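Local coordinates for cellobiose 2-epimerase (Ruminococcus albus, PDB 3VW5), which catalyses the reversible epimerization of cellobiose to 4-O-beta-D-glucopyranosyl-D-mannose, converting the reducing-end glucose unit to mannose without prior modification of the sugar, at residues Lys45-His50 with Gly90-Met95; Cys84-Tyr89 with Phe156-Arg161. The protein carries 2 engineered substitutions. One frame throughout, in Å; residues are numbered along the deposited sequence.

How the contacts relate
The two contacts lie on the same side of an (alpha/alpha)6 barrel, with their centres about 11 Å apart, and their segments alternate along the chain: 45-50, 84-89, 90-95, 156-161. Helix 67-84 runs into 84-89, and 90-95 follows directly, so a single connection contributes one segment to each contact. Contact 1 is buried where strand 45-46 meets strand 95-96 and helix 47-64 begins; contact 2 is nearer the surface, beyond the end of strand 151-156. Strand 102-108 stands between strands 95-96 and 151-156 in the same antiparallel sheet. Probable backbone hydrogen bonds, Gly91 O to Asp86 N and Tyr93 N to Cys84 O, join the end of helix 67-84 and the loop after it to the run leading into strand 95-96, so the contacts share one folded-back connection.

Contact 1 (Lys45-His50 with Gly90-Met95); sequences KGVILH and GGVYWM
Gly46 and Met95 form an antiparallel non-hydrogen-bonded pair, with their CA atoms 4.4 Å apart, at the border of a small sheet in the (alpha/alpha)6 barrel. Gly46 is also the N-cap residue of helix 47-64, so strand passes straight into helix. The first helical N-H is used across the contact: Val47 N donates to Trp94 O at 3.2 Å and 176°. Trp94 and Met95 together face Asp104 as a classic beta bulge. Met95 CG is anti to the backbone N (chi1 -160°), and the bend at chi2 (82°) brings SD to 3.7 Å from Gly46 CA. Val47 and Val92 cross obliquely, meeting through their CG2 methyls at 3.9 Å, while Val47 CG1 lies against the Tyr93 carbonyl. An alanine here would lack both methyls and would probably leave a gap beside Val92 CG2 and the Tyr93 carbonyl. Ile48 brings CD1 to 4.0 Å from Trp94 CZ3 on the six-membered part of the indole; Tyr110 and Asn111 of helix 109-126 also touch Ile48. Back at the N-cap, Gly46 O accepts from His50 N and His50 ND1, which reach it from opposite faces of its carbonyl plane.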
loop_
_atom_site.group_PDB
_atom_site.type_symbol
_atom_site.label_atom_id
_atom_site.label_comp_id
_atom_site.label_asym_id
_atom_site.label_seq_id
_atom_site.Cartn_x
_atom_site.Cartn_y
_atom_site.Cartn_z
ATOM N N LYS A 45 16.550 -2.046 8.717
ATOM C CA LYS A 45 15.782 -2.363 7.522
ATOM C C LYS A 45 14.398 -2.890 7.900
ATOM O O LYS A 45 14.275 -3.981 8.455
ATOM C CB LYS A 45 16.533 -3.403 6.683
ATOM C CG LYS A 45 17.979 -3.025 6.383
ATOM C CD LYS A 45 18.719 -4.125 5.632
ATOM C CE LYS A 45 20.058 -3.623 5.104
ATOM N NZ LYS A 45 20.903 -4.717 4.539
ATOM N N GLY A 46 13.361 -2.112 7.604
ATOM C CA GLY A 46 11.997 -2.471 7.958
ATOM C C GLY A 46 11.459 -3.541 7.033
ATOM O O GLY A 46 11.756 -3.547 5.828
ATOM N N VAL A 47 10.662 -4.458 7.575
ATOM C CA VAL A 47 10.199 -5.565 6.750
ATOM C C VAL A 47 9.046 -5.168 5.824
ATOM O O VAL A 47 8.941 -5.682 4.705
ATOM C CB VAL A 47 9.947 -6.869 7.561
ATOM C CG1 VAL A 47 10.556 -6.755 8.966
ATOM C CG2 VAL A 47 8.485 -7.237 7.587
ATOM N N ILE A 48 8.201 -4.238 6.258
ATOM C CA ILE A 48 7.205 -3.671 5.344
ATOM C C ILE A 48 7.866 -3.023 4.115
ATOM O O ILE A 48 7.348 -3.098 3.002
ATOM C CB ILE A 48 6.259 -2.679 6.052
ATOM C CG1 ILE A 48 4.844 -3.253 6.098
ATOM C CG2 ILE A 48 6.202 -1.367 5.315
ATOM C CD1 ILE A 48 4.003 -2.652 7.199
ATOM N N LEU A 49 9.018 -2.405 4.329
ATOM C CA LEU A 49 9.781 -1.796 3.262
ATOM C C LEU A 49 10.247 -2.863 2.275
ATOM O O LEU A 49 10.121 -2.692 1.064
ATOM C CB LEU A 49 10.978 -1.021 3.840
ATOM C CG LEU A 49 12.083 -0.540 2.895
ATOM C CD1 LEU A 49 11.521 0.328 1.796
ATOM C CD2 LEU A 49 13.187 0.185 3.645
ATOM N N HIS A 50 10.787 -3.964 2.795
ATOM C CA HIS A 50 11.251 -5.041 1.941
ATOM C C HIS A 50 10.124 -5.767 1.229
ATOM O O HIS A 50 10.265 -6.154 0.069
ATOM C CB HIS A 50 12.145 -6.001 2.707
ATOM C CG HIS A 50 13.534 -5.481 2.885
ATOM N ND1 HIS A 50 13.839 -4.472 3.773
ATOM C CD2 HIS A 50 14.690 -5.787 2.248
ATOM C CE1 HIS A 50 15.128 -4.198 3.694
ATOM N NE2 HIS A 50 15.668 -4.980 2.776
ATOM N N GLY A 90 5.394 -17.845 13.916
ATOM C CA GLY A 90 4.574 -17.387 12.804
ATOM C C GLY A 90 4.693 -15.899 12.474
ATOM O O GLY A 90 5.259 -15.121 13.231
ATOM N N GLY A 91 4.153 -15.499 11.333
ATOM C CA GLY A 91 4.213 -14.117 10.916
ATOM C C GLY A 91 5.603 -13.628 10.527
ATOM O O GLY A 91 6.532 -14.415 10.277
ATOM N N VAL A 92 5.732 -12.309 10.462
ATOM C CA VAL A 92 6.989 -11.669 10.133
ATOM C C VAL A 92 7.289 -10.608 11.186
ATOM O O VAL A 92 6.370 -10.063 11.789
ATOM C CB VAL A 92 6.931 -11.018 8.735
ATOM C CG1 VAL A 92 6.576 -12.052 7.693
ATOM C CG2 VAL A 92 5.901 -9.898 8.708
ATOM N N TYR A 93 8.568 -10.316 11.412
ATOM C CA TYR A 93 8.943 -9.281 12.378
ATOM C C TYR A 93 8.653 -7.879 11.844
ATOM O O TYR A 93 8.202 -7.714 10.714
ATOM C CB TYR A 93 10.418 -9.405 12.767
ATOM C CG TYR A 93 10.824 -10.795 13.187
ATOM C CD1 TYR A 93 10.358 -11.347 14.381
ATOM C CD2 TYR A 93 11.674 -11.560 12.392
ATOM C CE1 TYR A 93 10.728 -12.632 14.765
ATOM C CE2 TYR A 93 12.048 -12.839 12.764
ATOM C CZ TYR A 93 11.570 -13.376 13.948
ATOM O OH TYR A 93 11.947 -14.650 14.315
ATOM N N TRP A 94 8.914 -6.867 12.663
ATOM C CA TRP A 94 8.651 -5.486 12.272
ATOM C C TRP A 94 9.898 -4.803 11.670
ATOM O O TRP A 94 9.823 -4.108 10.662
ATOM C CB TRP A 94 8.091 -4.687 13.471
ATOM C CG TRP A 94 7.751 -3.269 13.124
ATOM C CD1 TRP A 94 8.477 -2.153 13.429
ATOM C CD2 TRP A 94 6.619 -2.818 12.376
ATOM N NE1 TRP A 94 7.867 -1.034 12.918
ATOM C CE2 TRP A 94 6.725 -1.412 12.270
ATOM C CE3 TRP A 94 5.526 -3.459 11.789
ATOM C CZ2 TRP A 94 5.777 -0.642 11.605
ATOM C CZ3 TRP A 94 4.587 -2.691 11.128
ATOM C CH2 TRP A 94 4.717 -1.297 11.043
ATOM N N MET A 95 11.045 -5.036 12.293
ATOM C CA MET A 95 12.255 -4.311 11.980
ATOM C C MET A 95 13.465 -5.205 12.127
ATOM O O MET A 95 13.633 -5.864 13.151
ATOM C CB MET A 95 12.416 -3.166 12.965
ATOM C CG MET A 95 13.334 -2.081 12.455
ATOM S SD MET A 95 12.386 -1.022 11.367
ATOM C CE MET A 95 13.691 -0.546 10.267
#

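Contact 2 (Cys84-Tyr89 with Phe156-Arg161); sequences CIDYEY and FDRQWR
Arg158 and Asp86 have chi1 of -178° and -171°; these torsions set each CG anti to the backbone N, and the Arg158 chain, extended from CG to NE, carries its guanidinium to the Asp86 carboxylate. The carboxylate belongs to an Asx motif in the loop after helix 67-84, and the arginine to a type I beta turn, Asp157 to Trp160, beyond strand 151-156 of the (alpha/alpha)6 barrel. The salt bridge is side-on and bidentate: Arg158 NE donates to Asp86 OD2 at 2.6 Å, and Arg158 NH2 to Asp86 OD1 at 3.1 Å. Both oxygens lie near the guanidinium plane. Asp86 OD1 also accepts from Tyr89 N at 3.0 Å, on the opposite face of the carboxylate from NH2, so one oxygen serves both the Asx motif and the salt bridge. Lys107 makes a salt bridge to Asp86 OD2, and its charge probably adds to the stabilisation of the carboxylate. Glu88 OE1 extends the network with a longer salt bridge, 3.4 Å to Arg158 NH2. Tyr89 crosses Arg158 at about a right angle, with CD2 over one guanidinium face. Gln159 runs beside the same tyrosine; its CG makes an off-centre CH-pi contact 4.1 Å from the ring centroid. The Tyr89 backbone is held too: Trp160 NE1 donates in the plane of its indole to Tyr89 O at 2.8 Å.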
loop_
_atom_site.group_PDB
_atom_site.type_symbol
_atom_site.label_atom_id
_atom_site.label_comp_id
_atom_site.label_asym_id
_atom_site.label_seq_id
_atom_site.Cartn_x
_atom_site.Cartn_y
_atom_site.Cartn_z
ATOM N N CYS A 84 13.203 -12.453 7.798
ATOM C CA CYS A 84 12.082 -11.628 8.226
ATOM C C CYS A 84 10.901 -12.430 8.741
ATOM O O CYS A 84 9.983 -11.885 9.350
ATOM C CB CYS A 84 11.661 -10.687 7.089
ATOM S SG CYS A 84 12.948 -9.461 6.698
ATOM N N ILE A 85 10.947 -13.735 8.506
ATOM C CA ILE A 85 9.857 -14.619 8.860
ATOM C C ILE A 85 10.139 -15.308 10.194
ATOM O O ILE A 85 11.238 -15.824 10.419
ATOM C CB ILE A 85 9.620 -15.632 7.727
ATOM C CG1 ILE A 85 8.866 -14.941 6.592
ATOM C CG2 ILE A 85 8.871 -16.837 8.226
ATOM C CD1 ILE A 85 8.709 -15.750 5.343
ATOM N N ASP A 86 9.158 -15.272 11.092
ATOM C CA ASP A 86 9.257 -15.987 12.352
ATOM C C ASP A 86 8.675 -17.381 12.136
ATOM O O ASP A 86 7.468 -17.575 12.196
ATOM C CB ASP A 86 8.510 -15.252 13.464
ATOM C CG ASP A 86 8.764 -15.856 14.838
ATOM O OD1 ASP A 86 9.248 -17.009 14.897
ATOM O OD2 ASP A 86 8.474 -15.187 15.860
ATOM N N TYR A 87 9.548 -18.349 11.873
ATOM C CA TYR A 87 9.109 -19.692 11.537
ATOM C C TYR A 87 8.585 -20.397 12.764
ATOM O O TYR A 87 7.686 -21.237 12.672
ATOM C CB TYR A 87 10.242 -20.484 10.883
ATOM C CG TYR A 87 10.508 -20.039 9.460
ATOM C CD1 TYR A 87 9.613 -20.349 8.436
ATOM C CD2 TYR A 87 11.642 -19.295 9.144
ATOM C CE1 TYR A 87 9.848 -19.941 7.135
ATOM C CE2 TYR A 87 11.884 -18.871 7.842
ATOM C CZ TYR A 87 10.989 -19.196 6.842
ATOM O OH TYR A 87 11.232 -18.778 5.547
ATOM N N GLU A 88 9.132 -20.019 13.912
ATOM C CA GLU A 88 8.771 -20.619 15.185
ATOM C C GLU A 88 7.377 -20.191 15.706
ATOM O O GLU A 88 6.544 -21.033 16.028
ATOM C CB GLU A 88 9.863 -20.328 16.206
ATOM C CG GLU A 88 9.540 -20.823 17.597
ATOM C CD GLU A 88 10.640 -20.505 18.600
ATOM O OE1 GLU A 88 11.695 -19.954 18.170
ATOM O OE2 GLU A 88 10.448 -20.803 19.816
ATOM N N TYR A 89 7.106 -18.891 15.767
ATOM C CA TYR A 89 5.802 -18.428 16.247
ATOM C C TYR A 89 4.854 -18.093 15.106
ATOM O O TYR A 89 3.646 -18.047 15.302
ATOM C CB TYR A 89 5.939 -17.205 17.162
ATOM C CG TYR A 89 6.579 -17.472 18.518
ATOM C CD1 TYR A 89 5.813 -17.909 19.599
ATOM C CD2 TYR A 89 7.944 -17.274 18.722
ATOM C CE1 TYR A 89 6.383 -18.147 20.844
ATOM C CE2 TYR A 89 8.525 -17.517 19.957
ATOM C CZ TYR A 89 7.738 -17.955 21.019
ATOM O OH TYR A 89 8.306 -18.197 22.265
ATOM N N PHE A 156 0.657 -7.198 18.229
ATOM C CA PHE A 156 1.046 -8.210 19.202
ATOM C C PHE A 156 2.548 -8.170 19.355
ATOM O O PHE A 156 3.247 -7.614 18.499
ATOM C CB PHE A 156 0.655 -9.607 18.712
ATOM C CG PHE A 156 -0.729 -9.682 18.179
ATOM C CD1 PHE A 156 -1.785 -10.023 19.012
ATOM C CD2 PHE A 156 -0.991 -9.375 16.849
ATOM C CE1 PHE A 156 -3.081 -10.073 18.518
ATOM C CE2 PHE A 156 -2.283 -9.407 16.363
ATOM C CZ PHE A 156 -3.327 -9.764 17.195
ATOM N N ASP A 157 3.038 -8.758 20.443
ATOM C CA ASP A 157 4.461 -9.040 20.563
ATOM C C ASP A 157 4.774 -10.324 19.810
ATOM O O ASP A 157 3.865 -10.982 19.297
ATOM C CB ASP A 157 4.943 -9.085 22.025
ATOM C CG ASP A 157 4.363 -10.248 22.827
ATOM O OD1 ASP A 157 3.759 -11.187 22.253
ATOM O OD2 ASP A 157 4.532 -10.220 24.062
ATOM N N ARG A 158 6.055 -10.669 19.734
ATOM C CA ARG A 158 6.466 -11.837 18.962
ATOM C C ARG A 158 5.610 -13.063 19.263
ATOM O O ARG A 158 5.238 -13.810 18.366
ATOM C CB ARG A 158 7.933 -12.161 19.207
ATOM C CG ARG A 158 8.366 -13.320 18.383
ATOM C CD ARG A 158 9.722 -13.784 18.753
ATOM N NE ARG A 158 10.074 -14.892 17.876
ATOM C CZ ARG A 158 11.074 -15.735 18.095
ATOM N NH1 ARG A 158 11.831 -15.603 19.179
ATOM N NH2 ARG A 158 11.307 -16.705 17.227
ATOM N N GLN A 159 5.287 -13.228 20.540
ATOM C CA GLN A 159 4.567 -14.382 21.048
ATOM C C GLN A 159 3.040 -14.213 20.969
ATOM O O GLN A 159 2.301 -14.963 21.596
ATOM C CB GLN A 159 4.992 -14.658 22.498
ATOM C CG GLN A 159 6.506 -14.830 22.676
ATOM C CD GLN A 159 7.172 -13.712 23.504
ATOM O OE1 GLN A 159 7.203 -13.768 24.745
ATOM N NE2 GLN A 159 7.719 -12.702 22.817
ATOM N N TRP A 160 2.563 -13.234 20.206
ATOM C CA TRP A 160 1.116 -13.065 19.969
ATOM C C TRP A 160 0.301 -12.615 21.186
ATOM O O TRP A 160 -0.916 -12.796 21.217
ATOM C CB TRP A 160 0.477 -14.329 19.402
ATOM C CG TRP A 160 1.055 -14.836 18.103
ATOM C CD1 TRP A 160 1.722 -16.014 17.917
ATOM C CD2 TRP A 160 1.007 -14.202 16.813
ATOM N NE1 TRP A 160 2.093 -16.153 16.601
ATOM C CE2 TRP A 160 1.670 -15.060 15.901
ATOM C CE3 TRP A 160 0.475 -12.994 16.344
ATOM C CZ2 TRP A 160 1.803 -14.755 14.549
ATOM C CZ3 TRP A 160 0.612 -12.688 15.007
ATOM C CH2 TRP A 160 1.269 -13.565 14.118
ATOM N N ARG A 161 0.962 -12.039 22.186
ATOM C CA ARG A 161 0.246 -11.395 23.276
ATOM C C ARG A 161 -0.063 -9.954 22.878
ATOM O O ARG A 161 0.800 -9.236 22.363
ATOM C CB ARG A 161 1.060 -11.440 24.570
ATOM C CG ARG A 161 1.432 -12.860 24.991
ATOM C CD ARG A 161 2.452 -12.881 26.133
ATOM N NE ARG A 161 3.744 -12.328 25.738
ATOM C CZ ARG A 161 4.870 -12.507 26.420
ATOM N NH1 ARG A 161 4.864 -13.231 27.533
ATOM N NH2 ARG A 161 6.004 -11.962 25.988
#